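Local coordinates for heat shock protein, putative (Plasmodium falciparum, PDB 1Y6Z) that belongs to the Hsp90 family and probably acts as an ATP-dependent chaperone for unfolded proteins, represented here by its middle domain, at residues K85-L97 / L121-M135. Numbering follows the deposited sequence.
Sequences KFSESIPRWLTFL and LSIINKRIVLKSISM
In the alpha/beta part of this Hsp90 middle domain, the loop that joins strand 80-83 to strand 98-103 is laid along helix 121-141, and Phe86 and Leu97 of the loop and Val129 of the helix carry much of the packing. Phe86 stands at the amino-terminal end of the helix segment. Its CG lies opposite the backbone N (chi1 -170°), which turns the ring toward a row of helix side chains. Leu121 CD1 meets the ring edge at CE1 (3.6 Å) and Ile128 CD1 meets it at CE2 (4.0 Å), while Ile124 CG2 approaches CZ obliquely. Ser89 OG lies over one face of the same ring and donates a hydrogen bond to Phe86 O (2.9 Å), tying the turn back on itself. Next to Ile128 in sequence, Val129 CG2 touches both Pro91 CD (3.7 Å) and Leu94 CD1 (3.9 Å). Trp93 presents the CH2 corner of its indole edge to Ile133 CG1, with its NE1 held by Asp165. Leu97 CD1 lies against Ser132 CB (4.0 Å), and Ser132 OG is turned back to Ile128 O (2.8 Å). That carbonyl also accepts the helical bond from Ser132 N, the two donors coming from opposite faces of its plane. Val101 and Leu51 of the sheet extend the apolar layer around Ile128. The loop is thus joined to the helix chiefly by apolar packing, with the buried Ser132 hydroxyl satisfied within its own helix.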
loop_
_atom_site.group_PDB
_atom_site.type_symbol
_atom_site.label_atom_id
_atom_site.label_comp_id
_atom_site.label_asym_id
_atom_site.label_seq_id
_atom_site.Cartn_x
_atom_site.Cartn_y
_atom_site.Cartn_z
ATOM N N LYS B 85 26.802 2.070 7.393
ATOM C CA LYS B 85 26.517 3.230 6.562
ATOM C C LYS B 85 25.616 2.891 5.390
ATOM O O LYS B 85 25.568 3.613 4.381
ATOM C CB LYS B 85 27.831 3.865 6.068
ATOM C CG LYS B 85 28.739 4.274 7.204
ATOM C CD LYS B 85 30.153 4.546 6.742
ATOM C CE LYS B 85 30.849 5.408 7.755
ATOM N NZ LYS B 85 29.880 6.419 8.306
ATOM N N PHE B 86 24.866 1.810 5.533
ATOM C CA PHE B 86 23.998 1.379 4.458
ATOM C C PHE B 86 22.843 2.376 4.173
ATOM O O PHE B 86 22.282 2.397 3.069
ATOM C CB PHE B 86 23.461 -0.006 4.762
ATOM C CG PHE B 86 22.761 -0.600 3.626
ATOM C CD1 PHE B 86 23.482 -1.113 2.552
ATOM C CD2 PHE B 86 21.360 -0.577 3.564
ATOM C CE1 PHE B 86 22.816 -1.651 1.466
ATOM C CE2 PHE B 86 20.689 -1.109 2.458
ATOM C CZ PHE B 86 21.417 -1.653 1.422
ATOM N N SER B 87 22.497 3.174 5.187
ATOM C CA SER B 87 21.480 4.207 5.092
ATOM C C SER B 87 21.781 5.369 4.107
ATOM O O SER B 87 20.857 6.102 3.708
ATOM C CB SER B 87 21.220 4.792 6.479
ATOM O OG SER B 87 20.540 3.855 7.292
ATOM N N GLU B 88 23.056 5.538 3.741
ATOM C CA GLU B 88 23.494 6.539 2.738
ATOM C C GLU B 88 22.900 6.322 1.332
ATOM O O GLU B 88 22.918 7.224 0.482
ATOM C CB GLU B 88 25.002 6.499 2.572
ATOM C CG GLU B 88 25.809 7.141 3.644
ATOM C CD GLU B 88 27.284 7.204 3.241
ATOM O OE1 GLU B 88 27.583 7.828 2.186
ATOM O OE2 GLU B 88 28.130 6.623 3.969
ATOM N N SER B 89 22.411 5.118 1.085
ATOM C CA SER B 89 21.782 4.829 -0.180
ATOM C C SER B 89 20.228 4.820 -0.125
ATOM O O SER B 89 19.564 4.741 -1.181
ATOM C CB SER B 89 22.366 3.523 -0.749
ATOM O OG SER B 89 22.148 2.448 0.151
ATOM N N ILE B 90 19.638 4.893 1.075
ATOM C CA ILE B 90 18.170 4.922 1.147
ATOM C C ILE B 90 17.731 6.391 1.232
ATOM O O ILE B 90 18.562 7.234 1.550
ATOM C CB ILE B 90 17.563 3.945 2.259
ATOM C CG1 ILE B 90 17.646 4.535 3.661
ATOM C CG2 ILE B 90 18.302 2.600 2.275
ATOM C CD1 ILE B 90 16.751 3.762 4.679
ATOM N N PRO B 91 16.446 6.717 0.916
ATOM C CA PRO B 91 16.018 8.127 0.998
ATOM C C PRO B 91 16.360 8.692 2.359
ATOM O O PRO B 91 16.246 7.997 3.348
ATOM C CB PRO B 91 14.511 8.040 0.847
ATOM C CG PRO B 91 14.379 6.847 -0.133
ATOM C CD PRO B 91 15.363 5.845 0.458
ATOM N N ARG B 92 16.838 9.916 2.409
ATOM C CA ARG B 92 17.302 10.385 3.718
ATOM C C ARG B 92 16.168 10.644 4.693
ATOM O O ARG B 92 16.397 10.752 5.926
ATOM C CB ARG B 92 18.151 11.651 3.570
ATOM C CG ARG B 92 17.350 12.917 3.282
ATOM C CD ARG B 92 18.304 14.163 3.218
ATOM N NE ARG B 92 17.539 15.393 3.033
ATOM C CZ ARG B 92 18.030 16.628 3.222
ATOM N NH1 ARG B 92 19.295 16.803 3.577
ATOM N NH2 ARG B 92 17.273 17.679 3.041
ATOM N N TRP B 93 14.926 10.722 4.200
ATOM C CA TRP B 93 13.840 10.897 5.164
ATOM C C TRP B 93 13.721 9.661 6.097
ATOM O O TRP B 93 13.151 9.767 7.164
ATOM C CB TRP B 93 12.509 11.237 4.513
ATOM C CG TRP B 93 11.879 10.128 3.809
ATOM C CD1 TRP B 93 12.111 9.765 2.525
ATOM C CD2 TRP B 93 10.916 9.180 4.346
ATOM N NE1 TRP B 93 11.377 8.649 2.218
ATOM C CE2 TRP B 93 10.587 8.308 3.301
ATOM C CE3 TRP B 93 10.265 9.037 5.602
ATOM C CZ2 TRP B 93 9.648 7.244 3.461
ATOM C CZ3 TRP B 93 9.296 8.009 5.753
ATOM C CH2 TRP B 93 9.024 7.115 4.690
ATOM N N LEU B 94 14.310 8.535 5.710
ATOM C CA LEU B 94 14.325 7.323 6.527
ATOM C C LEU B 94 15.572 7.102 7.381
ATOM O O LEU B 94 15.758 5.998 7.903
ATOM C CB LEU B 94 14.170 6.099 5.622
ATOM C CG LEU B 94 12.726 6.018 5.148
ATOM C CD1 LEU B 94 12.756 5.069 3.981
ATOM C CD2 LEU B 94 11.801 5.501 6.318
ATOM N N THR B 95 16.386 8.145 7.529
ATOM C CA THR B 95 17.631 8.135 8.317
ATOM C C THR B 95 17.381 7.727 9.772
ATOM O O THR B 95 18.292 7.256 10.434
ATOM C CB THR B 95 18.365 9.512 8.297
ATOM O OG1 THR B 95 19.681 9.400 8.900
ATOM C CG2 THR B 95 17.569 10.602 9.011
ATOM N N PHE B 96 16.159 7.929 10.256
ATOM C CA PHE B 96 15.845 7.611 11.690
ATOM C C PHE B 96 15.693 6.112 11.919
ATOM O O PHE B 96 15.740 5.675 13.048
ATOM C CB PHE B 96 14.611 8.356 12.206
ATOM C CG PHE B 96 13.320 7.948 11.519
ATOM C CD1 PHE B 96 12.877 8.608 10.391
ATOM C CD2 PHE B 96 12.572 6.856 12.004
ATOM C CE1 PHE B 96 11.669 8.268 9.744
ATOM C CE2 PHE B 96 11.368 6.459 11.320
ATOM C CZ PHE B 96 10.926 7.178 10.224
ATOM N N LEU B 97 15.519 5.295 10.869
ATOM C CA LEU B 97 15.397 3.863 11.065
ATOM C C LEU B 97 16.748 3.270 11.564
ATOM O O LEU B 97 17.812 3.731 11.172
ATOM C CB LEU B 97 15.124 3.182 9.676
ATOM C CG LEU B 97 13.800 3.356 8.963
ATOM C CD1 LEU B 97 13.922 2.453 7.680
ATOM C CD2 LEU B 97 12.716 2.799 9.791
ATOM N N LEU B 121 21.481 -3.108 -5.331
ATOM C CA LEU B 121 21.483 -2.463 -4.046
ATOM C C LEU B 121 20.186 -1.703 -4.037
ATOM O O LEU B 121 19.511 -1.578 -3.004
ATOM C CB LEU B 121 22.638 -1.491 -3.945
ATOM C CG LEU B 121 22.970 -1.086 -2.517
ATOM C CD1 LEU B 121 23.860 -2.184 -1.930
ATOM C CD2 LEU B 121 23.666 0.258 -2.520
ATOM N N SER B 122 19.854 -1.236 -5.236
ATOM C CA SER B 122 18.667 -0.496 -5.529
ATOM C C SER B 122 17.401 -1.324 -5.204
ATOM O O SER B 122 16.408 -0.789 -4.733
ATOM C CB SER B 122 18.698 -0.150 -6.997
ATOM O OG SER B 122 17.694 0.772 -7.324
ATOM N N ILE B 123 17.454 -2.614 -5.505
ATOM C CA ILE B 123 16.375 -3.539 -5.199
ATOM C C ILE B 123 16.195 -3.674 -3.681
ATOM O O ILE B 123 15.077 -3.615 -3.158
ATOM C CB ILE B 123 16.702 -4.901 -5.799
ATOM C CG1 ILE B 123 16.325 -4.878 -7.295
ATOM C CG2 ILE B 123 16.024 -6.029 -5.014
ATOM C CD1 ILE B 123 17.103 -5.840 -8.115
ATOM N N ILE B 124 17.306 -3.866 -2.984
ATOM C CA ILE B 124 17.241 -3.972 -1.525
ATOM C C ILE B 124 16.664 -2.667 -0.931
ATOM O O ILE B 124 15.756 -2.725 -0.086
ATOM C CB ILE B 124 18.599 -4.387 -0.885
ATOM C CG1 ILE B 124 18.993 -5.793 -1.375
ATOM C CG2 ILE B 124 18.491 -4.394 0.651
ATOM C CD1 ILE B 124 20.402 -6.219 -1.006
ATOM N N ASN B 125 17.184 -1.517 -1.374
ATOM C CA ASN B 125 16.705 -0.212 -0.950
ATOM C C ASN B 125 15.200 -0.046 -1.126
ATOM O O ASN B 125 14.500 0.411 -0.219
ATOM C CB ASN B 125 17.430 0.906 -1.703
ATOM C CG ASN B 125 18.906 1.007 -1.319
ATOM O OD1 ASN B 125 19.694 1.640 -2.021
ATOM N ND2 ASN B 125 19.290 0.337 -0.218
ATOM N N LYS B 126 14.709 -0.395 -2.316
ATOM C CA LYS B 126 13.282 -0.286 -2.595
ATOM C C LYS B 126 12.406 -1.115 -1.657
ATOM O O LYS B 126 11.386 -0.647 -1.244
ATOM C CB LYS B 126 13.001 -0.674 -4.067
ATOM C CG LYS B 126 11.708 -0.020 -4.565
ATOM C CD LYS B 126 11.159 -0.723 -5.810
ATOM C CE LYS B 126 9.638 -0.600 -5.813
ATOM N NZ LYS B 126 9.090 -0.836 -7.185
ATOM N N ARG B 127 12.826 -2.341 -1.345
ATOM C CA ARG B 127 12.091 -3.292 -0.494
ATOM C C ARG B 127 12.089 -2.733 0.937
ATOM O O ARG B 127 11.109 -2.836 1.669
ATOM C CB ARG B 127 12.866 -4.596 -0.444
ATOM C CG ARG B 127 12.365 -5.901 -1.154
ATOM C CD ARG B 127 11.783 -5.764 -2.501
ATOM N NE ARG B 127 11.899 -6.996 -3.335
ATOM C CZ ARG B 127 11.349 -8.192 -3.081
ATOM N NH1 ARG B 127 11.501 -9.198 -3.960
ATOM N NH2 ARG B 127 10.641 -8.414 -1.973
ATOM N N ILE B 128 13.225 -2.182 1.330
ATOM C CA ILE B 128 13.292 -1.535 2.648
ATOM C C ILE B 128 12.290 -0.391 2.782
ATOM O O ILE B 128 11.630 -0.263 3.794
ATOM C CB ILE B 128 14.710 -1.080 2.958
ATOM C CG1 ILE B 128 15.536 -2.305 3.334
ATOM C CG2 ILE B 128 14.732 -0.118 4.173
ATOM C CD1 ILE B 128 16.964 -1.988 3.673
ATOM N N VAL B 129 12.202 0.486 1.785
ATOM C CA VAL B 129 11.310 1.642 1.878
ATOM C C VAL B 129 9.865 1.179 1.955
ATOM O O VAL B 129 9.062 1.669 2.761
ATOM C CB VAL B 129 11.538 2.600 0.689
ATOM C CG1 VAL B 129 10.539 3.771 0.696
ATOM C CG2 VAL B 129 12.967 3.057 0.701
ATOM N N LEU B 130 9.502 0.239 1.097
ATOM C CA LEU B 130 8.186 -0.321 1.177
ATOM C C LEU B 130 7.837 -1.016 2.531
ATOM O O LEU B 130 6.722 -0.811 3.026
ATOM C CB LEU B 130 7.865 -1.145 -0.075
ATOM C CG LEU B 130 8.012 -0.225 -1.338
ATOM C CD1 LEU B 130 7.689 -0.943 -2.686
ATOM C CD2 LEU B 130 7.290 1.194 -1.281
ATOM N N LYS B 131 8.763 -1.785 3.125
ATOM C CA LYS B 131 8.505 -2.428 4.421
ATOM C C LYS B 131 8.383 -1.332 5.490
ATOM O O LYS B 131 7.598 -1.477 6.426
ATOM C CB LYS B 131 9.622 -3.425 4.815
ATOM C CG LYS B 131 9.547 -4.731 4.039
ATOM C CD LYS B 131 8.476 -5.614 4.569
ATOM C CE LYS B 131 8.456 -6.917 3.765
ATOM N NZ LYS B 131 7.245 -7.696 4.069
ATOM N N SER B 132 9.169 -0.263 5.339
ATOM C CA SER B 132 9.174 0.841 6.337
ATOM C C SER B 132 7.826 1.582 6.291
ATOM O O SER B 132 7.261 1.859 7.304
ATOM C CB SER B 132 10.302 1.843 6.018
ATOM O OG SER B 132 11.552 1.214 6.179
ATOM N N ILE B 133 7.322 1.888 5.088
ATOM C CA ILE B 133 5.991 2.501 4.977
ATOM C C ILE B 133 4.844 1.626 5.540
ATOM O O ILE B 133 4.005 2.121 6.285
ATOM C CB ILE B 133 5.724 3.004 3.517
ATOM C CG1 ILE B 133 6.777 4.061 3.153
ATOM C CG2 ILE B 133 4.251 3.502 3.374
ATOM C CD1 ILE B 133 6.847 4.545 1.646
ATOM N N SER B 134 4.856 0.321 5.245
ATOM C CA SER B 134 3.845 -0.593 5.704
ATOM C C SER B 134 3.888 -0.734 7.239
ATOM O O SER B 134 2.824 -0.760 7.894
ATOM C CB SER B 134 3.937 -1.940 4.916
ATOM O OG SER B 134 3.122 -2.943 5.517
ATOM N N MET B 135 5.114 -0.759 7.812
ATOM C CA MET B 135 5.331 -0.746 9.258
ATOM C C MET B 135 4.650 0.497 9.888
ATOM O O MET B 135 3.954 0.354 10.887
ATOM C CB MET B 135 6.848 -0.787 9.625
ATOM C CG MET B 135 7.176 -0.622 11.164
ATOM S SD MET B 135 8.877 -1.119 11.656
ATOM C CE MET B 135 9.728 -0.274 10.354
#